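Putative phosphomethylpyrimidine kinase (Bacteroides thetaiotaomicron, PDB 3MBH) probably phosphorylates pyridoxal at the expense of ATP, as a kinase of the ribokinase clan that is captured here with pyridoxal bound. Local coordinates at residues L31-F36 with T232-Q237; G178-I184 with V198-Q204. One frame throughout, in Å; residues are numbered along the deposited sequence.

In the fold
Contacts 1 and 2 belong to one ribokinase-like alpha/beta fold, built round a largely parallel sheet with helices packed against it. Contact 1 joins the ends of helices 24-33 and 223-236, far apart in sequence; contact 2 is the pairing within the hairpin of strands 181-189 and 195-202, whose residues fall between those two helices. Their centres lie 19 Å apart and their nearest atoms about 6 Å, without touching. Helix 223-236 connects them: its last turn forms contact 1, while Phe-227 and Ile-231 pack on Ile-183 of contact 2. The Thr-232 side chain is about 13 Å from bound pyridoxal, and contact 2 is remote from the pyridoxal pocket and from the zinc sites.

Contact 1: residues L31-F36 with T232-Q237; sequences LSSMGF and TGSLMQ
Phe-36 and the end of helix 223-236 meet through the ring and Met-236, both residues pointing toward the opposite segment in a helix-end to helix-end contact of the ribokinase-like fold. The selenium of Met-236 (a selenomethionine, one of two deposited conformers) stands over the ring face in a Met-aromatic contact, with SE 4.4 Å from the Phe-36 centroid and 12° off the ring normal. Met-236 CB reaches the rim, 3.5 Å from Phe-36 CZ. At the edge of the same ring, near its plane, lies Gln-237 CG.

Gly-233 takes two further side chains on its bare backbone. Leu-31 touches it with CD2, 3.5 Å from Gly-233 N, and selenomethionine Met-34 lays its terminal methyl on the next peptide, Met-34 CE being 3.5 Å from Ser-234 N. The Met-34 chain runs straight to the selenium and then bends (chi3 83°), which turns CE onto this backbone. Gly-233 has no side chain, which leaves room for Met-34 SE and Leu-31 CD2 and lets Leu-31 CA and Gly-233 CA come to 5.9 Å.

Outside this shell, helix 24-33 is terminated by a Schellman motif: Gly-35 takes positive phi (105°), and a bond to Leu-31 O ties Phe-36 N to the last turn, from where the side chain leaves toward helix 223-236. Strand 9-17 packs against both segments, with Ile-10 touching Leu-31, Phe-36 and Met-236. The Gln-237 amide spans the helix ends: OE1 accepts from Arg-247 of helix 241-257, holding the group's rotation, and the Gln-237 side chain is about 6 Å from that of Asp-280, which binds a zinc ion seen with this protein but absent from this chain. Gln-237 NE2 donates to Met-34 O at 3.0 Å through a noticeably bent bond, meeting a lone pair in the carbonyl plane.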
ATOM      1  N   LEU A  31     -12.764  13.686   3.319  1.00 15.02           N
ATOM      2  CA  LEU A  31     -13.701  13.156   2.345  1.00 16.43           C
ATOM      3  C   LEU A  31     -13.024  13.008   0.969  1.00 16.68           C
ATOM      4  O   LEU A  31     -13.296  12.046   0.301  1.00 15.87           O
ATOM      5  CB  LEU A  31     -15.020  13.963   2.278  1.00 16.97           C
ATOM      6  CG  LEU A  31     -15.930  13.830   3.523  1.00 17.58           C
ATOM      7  CD1 LEU A  31     -17.022  14.875   3.555  1.00 17.67           C
ATOM      8  CD2 LEU A  31     -16.542  12.404   3.617  1.00 17.98           C
ATOM      9  N   SER A  32     -12.150  13.944   0.547  1.00 16.74           N
ATOM     10  CA  SER A  32     -11.419  13.763  -0.705  1.00 17.55           C
ATOM     11  C   SER A  32     -10.595  12.464  -0.656  1.00 15.64           C
ATOM     12  O   SER A  32     -10.581  11.706  -1.618  1.00 15.84           O
ATOM     13  CB  SER A  32     -10.416  14.877  -0.973  1.00 19.25           C
ATOM     14  OG  SER A  32     -11.011  16.147  -0.899  1.00 27.22           O
ATOM     15  N   SER A  33      -9.891  12.240   0.452  0.50 14.98           N
ATOM     16  CA  SER A  33      -9.094  11.021   0.646  0.50 15.17           C
ATOM     17  C   SER A  33      -9.986   9.791   0.532  0.50 14.98           C
ATOM     18  O   SER A  33      -9.596   8.789  -0.058  0.50 15.68           O
ATOM     19  CB  SER A  33      -8.372  11.050   1.998  0.50 14.88           C
ATOM     20  OG  SER A  33      -7.462  12.145   2.038  0.50 15.56           O
HETATM   21  N   MSE A  34     -11.217   9.907   1.010  1.00 14.97           N
HETATM   22  CA  MSE A  34     -12.134   8.793   0.988  1.00 15.62           C
HETATM   23  C   MSE A  34     -12.811   8.648  -0.369  1.00 16.70           C
HETATM   24  O   MSE A  34     -13.598   7.724  -0.550  1.00 16.73           O
HETATM   25  CB  MSE A  34     -13.154   8.907   2.090  1.00 15.84           C
HETATM   26  CG  MSE A  34     -12.473   8.796   3.503  1.00 18.76           C
HETATM   27 SE   MSE A  34     -13.729   8.894   4.963  0.75 14.88          SE
HETATM   28  CE  MSE A  34     -14.252   7.039   4.940  1.00 14.10           C
ATOM     29  N   GLY A  35     -12.496   9.526  -1.317  1.00 15.84           N
ATOM     30  CA  GLY A  35     -12.952   9.337  -2.682  1.00 16.15           C
ATOM     31  C   GLY A  35     -14.085  10.214  -3.137  1.00 16.25           C
ATOM     32  O   GLY A  35     -14.620   9.990  -4.210  1.00 16.82           O
ATOM     33  N   PHE A  36     -14.421  11.244  -2.356  1.00 16.42           N
ATOM     34  CA  PHE A  36     -15.580  12.087  -2.633  1.00 17.28           C
ATOM     35  C   PHE A  36     -15.113  13.470  -2.959  1.00 17.42           C
ATOM     36  O   PHE A  36     -14.114  13.911  -2.395  1.00 18.46           O
ATOM     37  CB  PHE A  36     -16.518  12.110  -1.433  1.00 16.98           C
ATOM     38  CG  PHE A  36     -16.974  10.748  -1.055  1.00 19.36           C
ATOM     39  CD1 PHE A  36     -17.908  10.092  -1.841  1.00 21.56           C
ATOM     40  CD2 PHE A  36     -16.404  10.075   0.014  1.00 18.43           C
ATOM     41  CE1 PHE A  36     -18.283   8.797  -1.548  1.00 20.69           C
ATOM     42  CE2 PHE A  36     -16.762   8.807   0.307  1.00 18.83           C
ATOM     43  CZ  PHE A  36     -17.711   8.158  -0.461  1.00 22.05           C
ATOM     44  N   THR A 232     -19.532  10.103   7.567  1.00 15.36           N
ATOM     45  CA  THR A 232     -20.168  10.383   6.292  1.00 15.57           C
ATOM     46  C   THR A 232     -19.535   9.611   5.177  1.00 16.68           C
ATOM     47  O   THR A 232     -20.243   8.970   4.382  1.00 18.04           O
ATOM     48  CB  THR A 232     -20.041  11.875   5.987  1.00 16.84           C
ATOM     49  OG1 THR A 232     -20.706  12.567   7.033  1.00 16.08           O
ATOM     50  CG2 THR A 232     -20.680  12.248   4.653  1.00 17.36           C
ATOM     51  N   GLY A 233     -18.199   9.670   5.091  1.00 15.40           N
ATOM     52  CA  GLY A 233     -17.509   8.942   4.072  1.00 15.02           C
ATOM     53  C   GLY A 233     -17.748   7.425   4.182  1.00 14.95           C
ATOM     54  O   GLY A 233     -17.926   6.755   3.179  1.00 14.33           O
ATOM     55  N   SER A 234     -17.702   6.895   5.402  1.00 14.41           N
ATOM     56  CA  SER A 234     -17.855   5.448   5.604  1.00 14.29           C
ATOM     57  C   SER A 234     -19.260   4.992   5.196  1.00 15.17           C
ATOM     58  O   SER A 234     -19.415   3.954   4.515  1.00 15.57           O
ATOM     59  CB  SER A 234     -17.481   5.105   7.064  1.00 14.69           C
ATOM     60  OG  SER A 234     -18.001   3.880   7.523  1.00 17.57           O
ATOM     61  N   LEU A 235     -20.286   5.735   5.617  1.00 15.33           N
ATOM     62  CA  LEU A 235     -21.684   5.400   5.234  1.00 16.15           C
ATOM     63  C   LEU A 235     -21.832   5.511   3.701  1.00 16.72           C
ATOM     64  O   LEU A 235     -22.407   4.640   3.081  1.00 16.70           O
ATOM     65  CB  LEU A 235     -22.695   6.280   5.966  1.00 14.68           C
ATOM     66  CG  LEU A 235     -22.800   6.104   7.512  1.00 15.10           C
ATOM     67  CD1 LEU A 235     -23.731   7.126   8.129  1.00 14.37           C
ATOM     68  CD2 LEU A 235     -23.246   4.630   7.882  1.00 14.48           C
HETATM   69  N   MSE A 236     -21.268   6.560   3.102  0.50 16.90           N
HETATM   70  CA  MSE A 236     -21.320   6.687   1.641  0.50 16.97           C
HETATM   71  C   MSE A 236     -20.555   5.604   0.909  0.50 16.75           C
HETATM   72  O   MSE A 236     -20.904   5.276  -0.210  0.50 16.90           O
HETATM   73  CB  MSE A 236     -20.830   8.046   1.199  0.50 16.56           C
HETATM   74  CG  MSE A 236     -21.764   9.149   1.636  0.50 16.89           C
HETATM   75 SE   MSE A 236     -21.088  10.867   1.092  0.38 14.13          SE
HETATM   76  CE  MSE A 236     -21.677  10.814  -0.743  0.50 14.00           C
ATOM     77  N   GLN A 237     -19.545   5.008   1.546  1.00 17.18           N
ATOM     78  CA  GLN A 237     -18.888   3.843   0.957  1.00 17.49           C
ATOM     79  C   GLN A 237     -19.712   2.513   1.150  1.00 17.62           C
ATOM     80  O   GLN A 237     -19.296   1.454   0.719  1.00 16.47           O
ATOM     81  CB  GLN A 237     -17.462   3.670   1.489  1.00 17.56           C
ATOM     82  CG  GLN A 237     -16.513   4.731   1.028  1.00 18.73           C
ATOM     83  CD  GLN A 237     -15.164   4.593   1.664  1.00 21.21           C
ATOM     84  OE1 GLN A 237     -14.999   3.776   2.565  1.00 21.05           O
ATOM     85  NE2 GLN A 237     -14.180   5.386   1.200  1.00 18.64           N
TER

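Contact 2: residues G178-I184 with V198-Q204; sequences GPQVVII and VYAYNRQ
Gly-178 O is gripped end-on by both terminal nitrogens of Arg-203, NH1 at 3.1 Å and NH2 at 3.2 Å. The oxygen lies in the guanidinium plane, yet both donors come from one face of its own carbonyl, NH1 well above the plane. Gln-180 CA covers one face of the guanidinium, and a bend at chi3 (51°) folds the arginine back over this loop.

Asn-202 OD1 is held twice. Gln-180 NE2 donates to it at 2.9 Å on a lone pair, the two amides lying side by side and nearly coplanar (11° apart), while Gln-204 N reaches it from above its carbonyl plane, closing an Asx turn. Beyond this end run the paired strands of an antiparallel hairpin, 181-189 and 195-202; the axes of 181-184 and 198-202 come within 4.6 Å. Val-182 with Tyr-201 and Ile-184 with Tyr-199 are hydrogen-bonded pairs, and their side chains lie on the face met by helix 164-176, where Tyr-199 OH bonds to Asp-164.

On the other face Val-181, Ile-183, Ala-200 and Asn-202 meet helix 241-257. Ile-183 is packed tightly there against the neighbouring strand, its CG2 3.4 Å from Val-198 CG1.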
ATOM      1  N   GLY A 178     -36.857  13.160  13.639  1.00 19.45           N
ATOM      2  CA  GLY A 178     -36.489  13.106  12.220  1.00 19.10           C
ATOM      3  C   GLY A 178     -35.448  12.044  11.876  1.00 18.93           C
ATOM      4  O   GLY A 178     -35.724  11.169  11.102  1.00 17.83           O
ATOM      5  N   PRO A 179     -34.247  12.131  12.464  1.00 18.38           N
ATOM      6  CA  PRO A 179     -33.119  11.378  11.986  1.00 17.92           C
ATOM      7  C   PRO A 179     -33.225   9.896  12.183  1.00 17.53           C
ATOM      8  O   PRO A 179     -33.555   9.458  13.277  1.00 17.11           O
ATOM      9  CB  PRO A 179     -31.951  11.927  12.819  1.00 18.59           C
ATOM     10  CG  PRO A 179     -32.385  13.259  13.226  1.00 18.10           C
ATOM     11  CD  PRO A 179     -33.846  13.239  13.342  1.00 19.15           C
ATOM     12  N   GLN A 180     -32.938   9.136  11.123  1.00 16.94           N
ATOM     13  CA  GLN A 180     -32.924   7.693  11.208  1.00 17.60           C
ATOM     14  C   GLN A 180     -31.744   7.236  12.062  1.00 16.19           C
ATOM     15  O   GLN A 180     -31.838   6.255  12.751  1.00 16.18           O
ATOM     16  CB  GLN A 180     -32.851   7.097   9.799  1.00 17.50           C
ATOM     17  CG  GLN A 180     -32.661   5.543   9.790  1.00 21.17           C
ATOM     18  CD  GLN A 180     -32.204   5.004   8.435  1.00 25.32           C
ATOM     19  OE1 GLN A 180     -32.710   5.427   7.371  1.00 25.51           O
ATOM     20  NE2 GLN A 180     -31.242   4.067   8.465  1.00 21.22           N
ATOM     21  N   VAL A 181     -30.640   7.966  11.992  1.00 15.78           N
ATOM     22  CA  VAL A 181     -29.416   7.636  12.744  1.00 15.29           C
ATOM     23  C   VAL A 181     -29.013   8.812  13.620  1.00 15.40           C
ATOM     24  O   VAL A 181     -28.907   9.994  13.156  1.00 14.69           O
ATOM     25  CB  VAL A 181     -28.238   7.261  11.825  1.00 14.93           C
ATOM     26  CG1 VAL A 181     -26.896   7.034  12.649  1.00 11.01           C
ATOM     27  CG2 VAL A 181     -28.563   5.966  11.029  1.00 13.60           C
ATOM     28  N   VAL A 182     -28.820   8.493  14.891  1.00 14.30           N
ATOM     29  CA  VAL A 182     -28.393   9.479  15.858  1.00 14.92           C
ATOM     30  C   VAL A 182     -27.147   8.915  16.512  1.00 15.12           C
ATOM     31  O   VAL A 182     -27.145   7.768  16.950  1.00 14.27           O
ATOM     32  CB  VAL A 182     -29.460   9.730  16.939  1.00 14.79           C
ATOM     33  CG1 VAL A 182     -28.979  10.749  17.973  1.00 13.07           C
ATOM     34  CG2 VAL A 182     -30.801  10.172  16.264  1.00 16.88           C
ATOM     35  N   ILE A 183     -26.095   9.732  16.569  1.00 15.73           N
ATOM     36  CA  ILE A 183     -24.857   9.345  17.224  1.00 16.42           C
ATOM     37  C   ILE A 183     -24.561  10.396  18.282  1.00 17.34           C
ATOM     38  O   ILE A 183     -24.566  11.594  17.979  1.00 17.62           O
ATOM     39  CB  ILE A 183     -23.694   9.203  16.173  1.00 15.91           C
ATOM     40  CG1 ILE A 183     -24.078   8.211  15.044  1.00 15.56           C
ATOM     41  CG2 ILE A 183     -22.401   8.832  16.881  1.00 14.13           C
ATOM     42  CD1 ILE A 183     -23.143   8.242  13.845  1.00 16.65           C
ATOM     43  N   ILE A 184     -24.323   9.962  19.519  1.00 17.23           N
ATOM     44  CA  ILE A 184     -23.943  10.869  20.579  1.00 16.97           C
ATOM     45  C   ILE A 184     -22.486  10.612  20.926  1.00 17.69           C
ATOM     46  O   ILE A 184     -22.130   9.493  21.316  1.00 17.80           O
ATOM     47  CB  ILE A 184     -24.823  10.718  21.845  1.00 17.24           C
ATOM     48  CG1 ILE A 184     -26.278  10.959  21.495  1.00 17.12           C
ATOM     49  CG2 ILE A 184     -24.322  11.706  22.949  1.00 16.26           C
ATOM     50  CD1 ILE A 184     -27.285  10.646  22.591  1.00 16.70           C
ATOM     51  N   VAL A 198     -19.046   6.552  22.657  1.00 19.47           N
ATOM     52  CA  VAL A 198     -19.924   7.010  21.621  1.00 18.12           C
ATOM     53  C   VAL A 198     -21.107   6.040  21.641  1.00 17.72           C
ATOM     54  O   VAL A 198     -20.928   4.816  21.778  1.00 16.85           O
ATOM     55  CB  VAL A 198     -19.247   6.995  20.232  1.00 18.76           C
ATOM     56  CG1 VAL A 198     -20.257   7.353  19.116  1.00 17.87           C
ATOM     57  CG2 VAL A 198     -17.995   7.950  20.175  1.00 19.60           C
ATOM     58  N   TYR A 199     -22.311   6.574  21.554  1.00 16.80           N
ATOM     59  CA  TYR A 199     -23.541   5.797  21.537  1.00 16.84           C
ATOM     60  C   TYR A 199     -24.242   6.119  20.217  1.00 17.79           C
ATOM     61  O   TYR A 199     -24.055   7.219  19.675  1.00 16.76           O
ATOM     62  CB  TYR A 199     -24.421   6.175  22.701  1.00 17.63           C
ATOM     63  CG  TYR A 199     -23.939   5.720  24.047  1.00 18.65           C
ATOM     64  CD1 TYR A 199     -22.902   6.386  24.720  1.00 18.67           C
ATOM     65  CD2 TYR A 199     -24.557   4.638  24.695  1.00 19.54           C
ATOM     66  CE1 TYR A 199     -22.492   5.941  25.999  1.00 20.48           C
ATOM     67  CE2 TYR A 199     -24.176   4.228  25.951  1.00 18.37           C
ATOM     68  CZ  TYR A 199     -23.134   4.857  26.590  1.00 21.99           C
ATOM     69  OH  TYR A 199     -22.810   4.414  27.864  1.00 22.31           O
ATOM     70  N   ALA A 200     -24.965   5.145  19.649  1.00 17.50           N
ATOM     71  CA  ALA A 200     -25.677   5.369  18.376  1.00 16.51           C
ATOM     72  C   ALA A 200     -26.939   4.514  18.312  1.00 16.45           C
ATOM     73  O   ALA A 200     -27.073   3.442  18.976  1.00 15.47           O
ATOM     74  CB  ALA A 200     -24.787   5.054  17.186  1.00 15.44           C
ATOM     75  N   TYR A 201     -27.863   4.998  17.504  1.00 15.97           N
ATOM     76  CA  TYR A 201     -29.119   4.320  17.263  1.00 15.34           C
ATOM     77  C   TYR A 201     -29.440   4.387  15.762  1.00 15.61           C
ATOM     78  O   TYR A 201     -29.220   5.381  15.117  1.00 14.87           O
ATOM     79  CB  TYR A 201     -30.204   4.929  18.122  1.00 15.54           C
ATOM     80  CG  TYR A 201     -31.559   4.427  17.787  1.00 14.43           C
ATOM     81  CD1 TYR A 201     -31.919   3.163  18.135  1.00 15.82           C
ATOM     82  CD2 TYR A 201     -32.482   5.231  17.124  1.00 16.50           C
ATOM     83  CE1 TYR A 201     -33.152   2.652  17.811  1.00 18.65           C
ATOM     84  CE2 TYR A 201     -33.716   4.757  16.797  1.00 18.14           C
ATOM     85  CZ  TYR A 201     -34.056   3.467  17.163  1.00 19.83           C
ATOM     86  OH  TYR A 201     -35.267   2.945  16.883  1.00 18.37           O
ATOM     87  N   ASN A 202     -29.934   3.290  15.217  1.00 15.76           N
ATOM     88  CA  ASN A 202     -30.377   3.220  13.824  1.00 15.43           C
ATOM     89  C   ASN A 202     -31.829   2.804  13.900  1.00 15.29           C
ATOM     90  O   ASN A 202     -32.156   1.681  14.329  1.00 14.95           O
ATOM     91  CB  ASN A 202     -29.546   2.193  13.022  1.00 14.93           C
ATOM     92  CG  ASN A 202     -29.744   2.316  11.543  1.00 15.44           C
ATOM     93  OD1 ASN A 202     -30.687   2.949  11.085  1.00 17.99           O
ATOM     94  ND2 ASN A 202     -28.859   1.726  10.780  1.00 16.49           N
ATOM     95  N   ARG A 203     -32.705   3.689  13.490  1.00 15.53           N
ATOM     96  CA  ARG A 203     -34.139   3.387  13.529  1.00 16.92           C
ATOM     97  C   ARG A 203     -34.411   2.221  12.567  1.00 16.64           C
ATOM     98  O   ARG A 203     -35.258   1.394  12.814  1.00 15.75           O
ATOM     99  CB  ARG A 203     -34.957   4.630  13.137  1.00 17.11           C
ATOM    100  CG  ARG A 203     -36.502   4.460  13.333  1.00 21.66           C
ATOM    101  CD  ARG A 203     -37.264   5.788  13.086  1.00 26.75           C
ATOM    102  NE  ARG A 203     -36.893   6.412  11.805  1.00 30.17           N
ATOM    103  CZ  ARG A 203     -36.530   7.700  11.616  1.00 34.05           C
ATOM    104  NH1 ARG A 203     -36.512   8.572  12.627  1.00 35.04           N
ATOM    105  NH2 ARG A 203     -36.193   8.134  10.385  1.00 32.80           N
ATOM    106  N   GLN A 204     -33.638   2.129  11.486  1.00 17.57           N
ATOM    107  CA  GLN A 204     -33.789   1.027  10.598  1.00 18.51           C
ATOM    108  C   GLN A 204     -33.110  -0.216  11.196  1.00 18.80           C
ATOM    109  O   GLN A 204     -31.876  -0.340  11.150  1.00 18.80           O
ATOM    110  CB  GLN A 204     -33.179   1.372   9.280  1.00 19.61           C
ATOM    111  CG  GLN A 204     -33.239   0.257   8.325  1.00 25.54           C
ATOM    112  CD  GLN A 204     -34.592   0.085   7.693  1.00 33.41           C
ATOM    113  OE1 GLN A 204     -35.329   1.082   7.433  1.00 36.64           O
ATOM    114  NE2 GLN A 204     -34.932  -1.181   7.399  1.00 34.61           N
TER